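PDB 4G08: SPI-1 type 3 secretion system secretin from Salmonella enterica subsp. enterica serovar Typhimurium, which forms a ring-shaped multimer with an apparent central pore in the outer membrane, as part of the type III secretion system that injects effector proteins into host cells. Local coordinates for residues Phe103-Phe106 with Leu107-Ser110; Ser22-Thr25 with Phe26-Met30; Ala144-Met147 with Asp148-Asp152. All blocks are in the same frame, centred on the assembly; numbering follows the deposited sequence. Where two conformers were deposited one is given.

Contact 1: residues Phe103-Phe106 with Leu107-Ser110; sequences FNNF and LKRS
L107 lies over one face of the F103 ring, a contact between residues i and i+4 on helix 100-109, the first helix of the βαββα domain that follows the N0 domain in this secretin. The leucine comes in by its branch point: CG is 4.3 Å from the centroid of the F103 ring, close to the ring normal but displaced toward the rim, and makes a CH-pi contact. The two methyls reach the far end of the ring, L107 CD1 at 3.7 Å from F103 CE2 and L107 CD2 at 4.0 Å from F103 CZ. With chi1 at -178°, F103 holds CG opposite its backbone N, so the ring leans along the helix toward L107. F106 takes a similar turn (chi1 171°), and its CD2 comes to 4.2 Å from L107 CD2; that one methyl therefore touches both phenyl rings. Both rings also face helix 134-150, which makes this apolar side of the helix the one turned to its neighbour. On another side K108 runs out extended, its CG 3.4 Å from N104 O, and its amine makes a cation-pi contact with Y113. Ordinary i to i+4 backbone bonds hold the turns, the straightest being R109 N to N105 O, 2.8 Å at 177°.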
loop_
_atom_site.group_PDB
_atom_site.type_symbol
_atom_site.label_atom_id
_atom_site.label_comp_id
_atom_site.label_asym_id
_atom_site.label_seq_id
_atom_site.Cartn_x
_atom_site.Cartn_y
_atom_site.Cartn_z
ATOM N N PHE A 103 -8.733 8.511 -14.621
ATOM C CA PHE A 103 -7.908 7.399 -14.168
ATOM C C PHE A 103 -8.011 7.179 -12.660
ATOM O O PHE A 103 -8.262 6.066 -12.200
ATOM C CB PHE A 103 -6.459 7.640 -14.560
ATOM C CG PHE A 103 -5.548 6.531 -14.169
ATOM C CD1 PHE A 103 -5.733 5.266 -14.687
ATOM C CD2 PHE A 103 -4.595 6.723 -13.194
ATOM C CE1 PHE A 103 -4.916 4.229 -14.307
ATOM C CE2 PHE A 103 -3.808 5.680 -12.772
ATOM C CZ PHE A 103 -3.966 4.432 -13.332
ATOM N N ASN A 104 -8.000 8.276 -11.917
ATOM C CA ASN A 104 -8.224 8.244 -10.481
ATOM C C ASN A 104 -9.532 7.562 -10.138
ATOM O O ASN A 104 -9.581 6.683 -9.280
ATOM C CB ASN A 104 -8.284 9.665 -9.948
ATOM C CG ASN A 104 -7.039 10.056 -9.201
ATOM O OD1 ASN A 104 -6.669 9.433 -8.206
ATOM N ND2 ASN A 104 -6.445 11.164 -9.612
ATOM N N ASN A 105 -10.612 8.040 -10.740
ATOM C CA ASN A 105 -11.918 7.461 -10.474
ATOM C C ASN A 105 -11.950 5.991 -10.812
ATOM O O ASN A 105 -12.562 5.197 -10.105
ATOM C CB ASN A 105 -12.985 8.180 -11.270
ATOM C CG ASN A 105 -13.230 9.572 -10.761
ATOM O OD1 ASN A 105 -12.804 9.925 -9.662
ATOM N ND2 ASN A 105 -13.850 10.399 -11.586
ATOM N N PHE A 106 -11.238 5.620 -11.861
ATOM C CA PHE A 106 -11.196 4.238 -12.262
ATOM C C PHE A 106 -10.558 3.388 -11.166
ATOM O O PHE A 106 -11.081 2.331 -10.807
ATOM C CB PHE A 106 -10.416 4.110 -13.558
ATOM C CG PHE A 106 -10.124 2.704 -13.943
ATOM C CD1 PHE A 106 -11.137 1.872 -14.380
ATOM C CD2 PHE A 106 -8.872 2.178 -13.744
ATOM C CE1 PHE A 106 -10.878 0.565 -14.719
ATOM C CE2 PHE A 106 -8.609 0.863 -14.051
ATOM C CZ PHE A 106 -9.613 0.053 -14.539
ATOM N N LEU A 107 -9.453 3.866 -10.603
ATOM C CA LEU A 107 -8.799 3.137 -9.523
ATOM C C LEU A 107 -9.718 3.051 -8.317
ATOM O O LEU A 107 -9.684 2.070 -7.575
ATOM C CB LEU A 107 -7.503 3.818 -9.107
ATOM C CG LEU A 107 -6.413 3.856 -10.167
ATOM C CD1 LEU A 107 -5.194 4.532 -9.575
ATOM C CD2 LEU A 107 -6.079 2.451 -10.630
ATOM N N LYS A 108 -10.434 4.133 -8.051
ATOM C CA LYS A 108 -11.303 4.205 -6.882
ATOM C C LYS A 108 -12.473 3.235 -6.993
ATOM O O LYS A 108 -12.718 2.443 -6.081
ATOM C CB LYS A 108 -11.816 5.628 -6.714
ATOM C CG LYS A 108 -10.783 6.528 -6.076
ATOM C CD LYS A 108 -11.166 7.989 -6.137
ATOM C CE LYS A 108 -10.143 8.806 -5.374
ATOM N NZ LYS A 108 -10.406 10.265 -5.437
ATOM N N ARG A 109 -13.201 3.311 -8.106
ATOM C CA ARG A 109 -14.372 2.466 -8.319
ATOM C C ARG A 109 -13.976 1.023 -8.136
ATOM O O ARG A 109 -14.817 0.175 -7.846
ATOM C CB ARG A 109 -14.931 2.647 -9.731
ATOM C CG ARG A 109 -16.082 1.705 -10.056
ATOM C CD ARG A 109 -17.309 2.029 -9.219
ATOM N NE ARG A 109 -18.414 1.106 -9.463
ATOM C CZ ARG A 109 -18.714 0.076 -8.677
ATOM N NH1 ARG A 109 -17.944 -0.216 -7.638
ATOM N NH2 ARG A 109 -19.751 -0.700 -8.964
ATOM N N SER A 110 -12.773 0.718 -8.593
ATOM C CA SER A 110 -12.296 -0.643 -8.575
ATOM C C SER A 110 -11.826 -1.054 -7.188
ATOM O O SER A 110 -11.494 -2.215 -6.960
ATOM C CB SER A 110 -11.160 -0.813 -9.574
ATOM O OG SER A 110 -9.908 -0.854 -8.912
#

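Contact 2: residues Ser22-Thr25 with Phe26-Met30; sequences SLRT and FFDAM
The F27 ring, met at its CE2 by L23 CD1 at 4.0 Å, carries F26 CD2 over the centre of one face, 3.8 Å above the plane, and has the SD of M30 at its edge, in plane. L23 and F27 run side by side in the same direction. F26 turns its rim to its neighbour, and F27 CE1 in turn sits in the plane of the F26 ring, at the edge. Different first torsions part these consecutive phenylalanines: F26 has CG opposite its backbone N (chi1 176°), whereas F27 has CG beside it (chi1 -76°), which also brings F27 CD2 to 3.2 Å from L23 O.

All of this belongs to helix 23-30 of the N0 domain, in which this helix packs against helix 58-69, with L23, F26, F27 and M30 touching L69, L65, L62 and L61 respectively. F26 also meets the F53 ring edge-to-face, and L23 and F27 both rest on L71 of strand 71-75.

The helix starts with S22 as N-cap: its OG accepts from T25 N at 3.2 Å, nearly straight at 169°, taking up an amide of the first turn that has no preceding carbonyl in the helix to pair with. The S22 carbonyl works too, since S22 O accepts from F26 N at 3.0 Å. On the outer side, D28 lays its carboxylate carbon CG 3.2 Å from R24 O, and the arginine's guanidinium turns elsewhere, with NH1 making a weak bond to V40 O.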
loop_
_atom_site.group_PDB
_atom_site.type_symbol
_atom_site.label_atom_id
_atom_site.label_comp_id
_atom_site.label_asym_id
_atom_site.label_seq_id
_atom_site.Cartn_x
_atom_site.Cartn_y
_atom_site.Cartn_z
ATOM N N SER A 22 10.021 -9.919 16.692
ATOM C CA SER A 22 10.175 -9.422 15.335
ATOM C C SER A 22 8.809 -9.006 14.810
ATOM O O SER A 22 7.787 -9.548 15.221
ATOM C CB SER A 22 10.782 -10.488 14.432
ATOM O OG SER A 22 9.798 -11.442 14.068
ATOM N N LEU A 23 8.794 -8.057 13.885
ATOM C CA LEU A 23 7.545 -7.635 13.271
ATOM C C LEU A 23 6.844 -8.803 12.611
ATOM O O LEU A 23 5.620 -8.822 12.516
ATOM C CB LEU A 23 7.790 -6.542 12.241
ATOM C CG LEU A 23 7.996 -5.169 12.865
ATOM C CD1 LEU A 23 7.629 -4.054 11.906
ATOM C CD2 LEU A 23 7.180 -5.062 14.136
ATOM N N ARG A 24 7.611 -9.769 12.120
ATOM C CA ARG A 24 6.989 -10.910 11.472
ATOM C C ARG A 24 6.145 -11.703 12.453
ATOM O O ARG A 24 5.004 -12.049 12.167
ATOM C CB ARG A 24 8.009 -11.828 10.814
ATOM C CG ARG A 24 7.348 -12.818 9.871
ATOM C CD ARG A 24 8.357 -13.658 9.112
ATOM N NE ARG A 24 9.307 -12.845 8.359
ATOM C CZ ARG A 24 9.054 -12.347 7.157
ATOM N NH1 ARG A 24 7.860 -12.533 6.615
ATOM N NH2 ARG A 24 9.996 -11.700 6.482
ATOM N N THR A 25 6.697 -11.964 13.623
ATOM C CA THR A 25 5.954 -12.661 14.654
ATOM C C THR A 25 4.738 -11.850 15.076
ATOM O O THR A 25 3.614 -12.359 15.113
ATOM C CB THR A 25 6.852 -12.906 15.863
ATOM O OG1 THR A 25 7.871 -13.848 15.504
ATOM C CG2 THR A 25 6.052 -13.440 17.027
ATOM N N PHE A 26 4.942 -10.551 15.228
ATOM C CA PHE A 26 3.878 -9.674 15.675
ATOM C C PHE A 26 2.712 -9.659 14.694
ATOM O O PHE A 26 1.562 -9.854 15.085
ATOM C CB PHE A 26 4.413 -8.266 15.859
ATOM C CG PHE A 26 3.362 -7.274 16.217
ATOM C CD1 PHE A 26 2.876 -7.204 17.507
ATOM C CD2 PHE A 26 2.764 -6.519 15.237
ATOM C CE1 PHE A 26 1.854 -6.337 17.823
ATOM C CE2 PHE A 26 1.778 -5.619 15.552
ATOM C CZ PHE A 26 1.306 -5.546 16.843
ATOM N N PHE A 27 3.000 -9.436 13.419
ATOM C CA PHE A 27 1.922 -9.378 12.437
ATOM C C PHE A 27 1.286 -10.725 12.153
ATOM O O PHE A 27 0.086 -10.790 11.907
ATOM C CB PHE A 27 2.383 -8.736 11.142
ATOM C CG PHE A 27 2.500 -7.261 11.231
ATOM C CD1 PHE A 27 1.418 -6.493 11.601
ATOM C CD2 PHE A 27 3.730 -6.662 11.107
ATOM C CE1 PHE A 27 1.548 -5.133 11.764
ATOM C CE2 PHE A 27 3.873 -5.305 11.280
ATOM C CZ PHE A 27 2.777 -4.535 11.597
ATOM N N ASP A 28 2.030 -11.805 12.358
ATOM C CA ASP A 28 1.414 -13.125 12.355
ATOM C C ASP A 28 0.373 -13.227 13.456
ATOM O O ASP A 28 -0.715 -13.760 13.244
ATOM C CB ASP A 28 2.455 -14.225 12.531
ATOM C CG ASP A 28 3.166 -14.558 11.240
ATOM O OD1 ASP A 28 2.724 -14.081 10.174
ATOM O OD2 ASP A 28 4.202 -15.253 11.294
ATOM N N ALA A 29 0.689 -12.667 14.616
ATOM C CA ALA A 29 -0.240 -12.678 15.737
ATOM C C ALA A 29 -1.497 -11.882 15.412
ATOM O O ALA A 29 -2.612 -12.327 15.679
ATOM C CB ALA A 29 0.430 -12.122 16.978
ATOM N N MET A 30 -1.319 -10.730 14.782
ATOM C CA MET A 30 -2.455 -9.918 14.373
ATOM C C MET A 30 -3.359 -10.661 13.388
ATOM O O MET A 30 -4.578 -10.488 13.391
ATOM C CB MET A 30 -1.982 -8.614 13.745
ATOM C CG MET A 30 -3.070 -7.985 12.902
ATOM S SD MET A 30 -2.550 -6.531 11.985
ATOM C CE MET A 30 -2.056 -5.521 13.367
#

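Contact 3: residues Ala144-Met147 with Asp148-Asp152; sequences ATMM and DKQND
N151 folds back on M147, four residues earlier, at the C-terminal end of helix 134-150. CB stands 3.6 Å from M147 O, and CG, placed beside the backbone N by a chi1 of -79°, stays about as close to that same oxygen. At the tip ND2 closes in, donating to M147 O at 2.8 Å along a nearly straight path of 174°. The oxygen lies in the amide plane of N151, where the N-H points, while the donor is tilted modestly out of the plane of the M147 carbonyl. ND2 also meets M147 CG at 3.7 Å, the two side chains running alongside each other. M147 O is gripped twice, since N151 N also donates to it, though at 3.3 Å and with a poor angle this bond is weak. The side-chain amide supplements that weak i to i+4 bond just where the backbone bonds shift to i to i+3, N151 N to D148 O and D152 N to K149 O.

Just before it the i to i+4 pattern is regular, with D148 N donating to A144 O and Q150 N to M146 O. D148 CB leans on the A144 carbonyl, 3.3 Å from its O, and its carboxylate reaches across to the chain before helix 100-109: OD1 accepts from N97 N and OD2 from R96 N. N151 rests on N97 and V98 of that loop. On the apolar side A144 and M147 pack on F103 and M147 on F106, joining the end of helix 134-150 to both helix 100-109 and the loop leading into it from strand 89-94.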
loop_
_atom_site.group_PDB
_atom_site.type_symbol
_atom_site.label_atom_id
_atom_site.label_comp_id
_atom_site.label_asym_id
_atom_site.label_seq_id
_atom_site.Cartn_x
_atom_site.Cartn_y
_atom_site.Cartn_z
ATOM N N ALA A 144 -2.249 2.143 -15.463
ATOM C CA ALA A 144 -2.064 3.304 -16.317
ATOM C C ALA A 144 -1.604 2.879 -17.704
ATOM O O ALA A 144 -2.038 3.441 -18.710
ATOM C CB ALA A 144 -1.064 4.262 -15.701
ATOM N N THR A 145 -0.761 1.859 -17.766
ATOM C CA THR A 145 -0.252 1.402 -19.053
ATOM C C THR A 145 -1.340 0.762 -19.900
ATOM O O THR A 145 -1.483 1.087 -21.080
ATOM C CB THR A 145 0.915 0.419 -18.886
ATOM O OG1 THR A 145 1.931 1.018 -18.070
ATOM C CG2 THR A 145 1.503 0.079 -20.236
ATOM N N MET A 146 -2.170 -0.064 -19.274
ATOM C CA MET A 146 -3.296 -0.667 -19.967
ATOM C C MET A 146 -4.262 0.412 -20.433
ATOM O O MET A 146 -4.708 0.394 -21.581
ATOM C CB MET A 146 -4.018 -1.668 -19.066
ATOM C CG MET A 146 -3.261 -2.971 -18.841
ATOM S SD MET A 146 -2.536 -3.724 -20.320
ATOM C CE MET A 146 -3.802 -3.441 -21.559
ATOM N N MET A 147 -4.625 1.322 -19.536
ATOM C CA MET A 147 -5.613 2.326 -19.884
ATOM C C MET A 147 -5.133 3.294 -20.962
ATOM O O MET A 147 -5.930 3.752 -21.780
ATOM C CB MET A 147 -6.065 3.100 -18.656
ATOM C CG MET A 147 -7.300 3.927 -18.949
ATOM S SD MET A 147 -8.170 4.562 -17.504
ATOM C CE MET A 147 -8.824 3.038 -16.837
ATOM N N ASP A 148 -3.865 3.677 -20.919
ATOM C CA ASP A 148 -3.353 4.612 -21.907
ATOM C C ASP A 148 -3.383 3.999 -23.297
ATOM O O ASP A 148 -3.809 4.631 -24.263
ATOM C CB ASP A 148 -1.934 5.037 -21.553
ATOM C CG ASP A 148 -1.759 6.530 -21.592
ATOM O OD1 ASP A 148 -2.787 7.240 -21.601
ATOM O OD2 ASP A 148 -0.602 6.993 -21.682
ATOM N N LYS A 149 -2.970 2.746 -23.396
ATOM C CA LYS A 149 -2.985 2.084 -24.680
ATOM C C LYS A 149 -4.389 1.978 -25.247
ATOM O O LYS A 149 -4.602 2.178 -26.440
ATOM C CB LYS A 149 -2.381 0.703 -24.579
ATOM C CG LYS A 149 -2.331 0.043 -25.933
ATOM C CD LYS A 149 -1.730 -1.336 -25.832
ATOM C CE LYS A 149 -0.261 -1.233 -25.476
ATOM N NZ LYS A 149 0.510 -0.573 -26.564
ATOM N N GLN A 150 -5.317 1.543 -24.404
ATOM C CA GLN A 150 -6.646 1.296 -24.923
ATOM C C GLN A 150 -7.310 2.606 -25.400
ATOM O O GLN A 150 -8.377 2.561 -26.014
ATOM C CB GLN A 150 -7.507 0.522 -23.921
ATOM C CG GLN A 150 -7.120 -0.951 -23.745
ATOM C CD GLN A 150 -6.513 -1.588 -24.997
ATOM O OE1 GLN A 150 -5.638 -2.468 -24.858
ATOM N NE2 GLN A 150 -7.263 -1.543 -26.097
ATOM N N ASN A 151 -6.755 3.757 -25.023
ATOM C CA ASN A 151 -7.320 5.060 -25.401
ATOM C C ASN A 151 -6.468 5.762 -26.435
ATOM O O ASN A 151 -6.698 6.924 -26.763
ATOM C CB ASN A 151 -7.441 5.969 -24.182
ATOM C CG ASN A 151 -8.645 5.637 -23.335
ATOM O OD1 ASN A 151 -9.762 6.045 -23.647
ATOM N ND2 ASN A 151 -8.447 4.783 -22.338
ATOM N N ASP A 152 -5.480 5.052 -26.948
ATOM C CA ASP A 152 -4.537 5.660 -27.853
ATOM C C ASP A 152 -5.081 5.645 -29.280
ATOM O O ASP A 152 -4.807 4.718 -30.046
ATOM C CB ASP A 152 -3.204 4.934 -27.759
ATOM C CG ASP A 152 -2.181 5.479 -28.720
ATOM O OD1 ASP A 152 -2.274 6.669 -29.092
ATOM O OD2 ASP A 152 -1.268 4.717 -29.097
#

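Overall arrangement
Contact 2 comes first along the chain, then contact 1, then contact 3. Contact 2 lies in the N0 domain on helix 23-30, on the opposite side of the chain's centre from the other two, its centre about 32 Å from that of contact 1 and 39 Å from that of contact 3. Contacts 1 and 3 share the second domain, their centres about 14 Å apart, and touch directly, since helices 100-109 and 134-150 pack on each other. The chain is thus two modules in series, each with its own helices and strands, consistent with the ring-building motifs of this periplasmic part of the secretin.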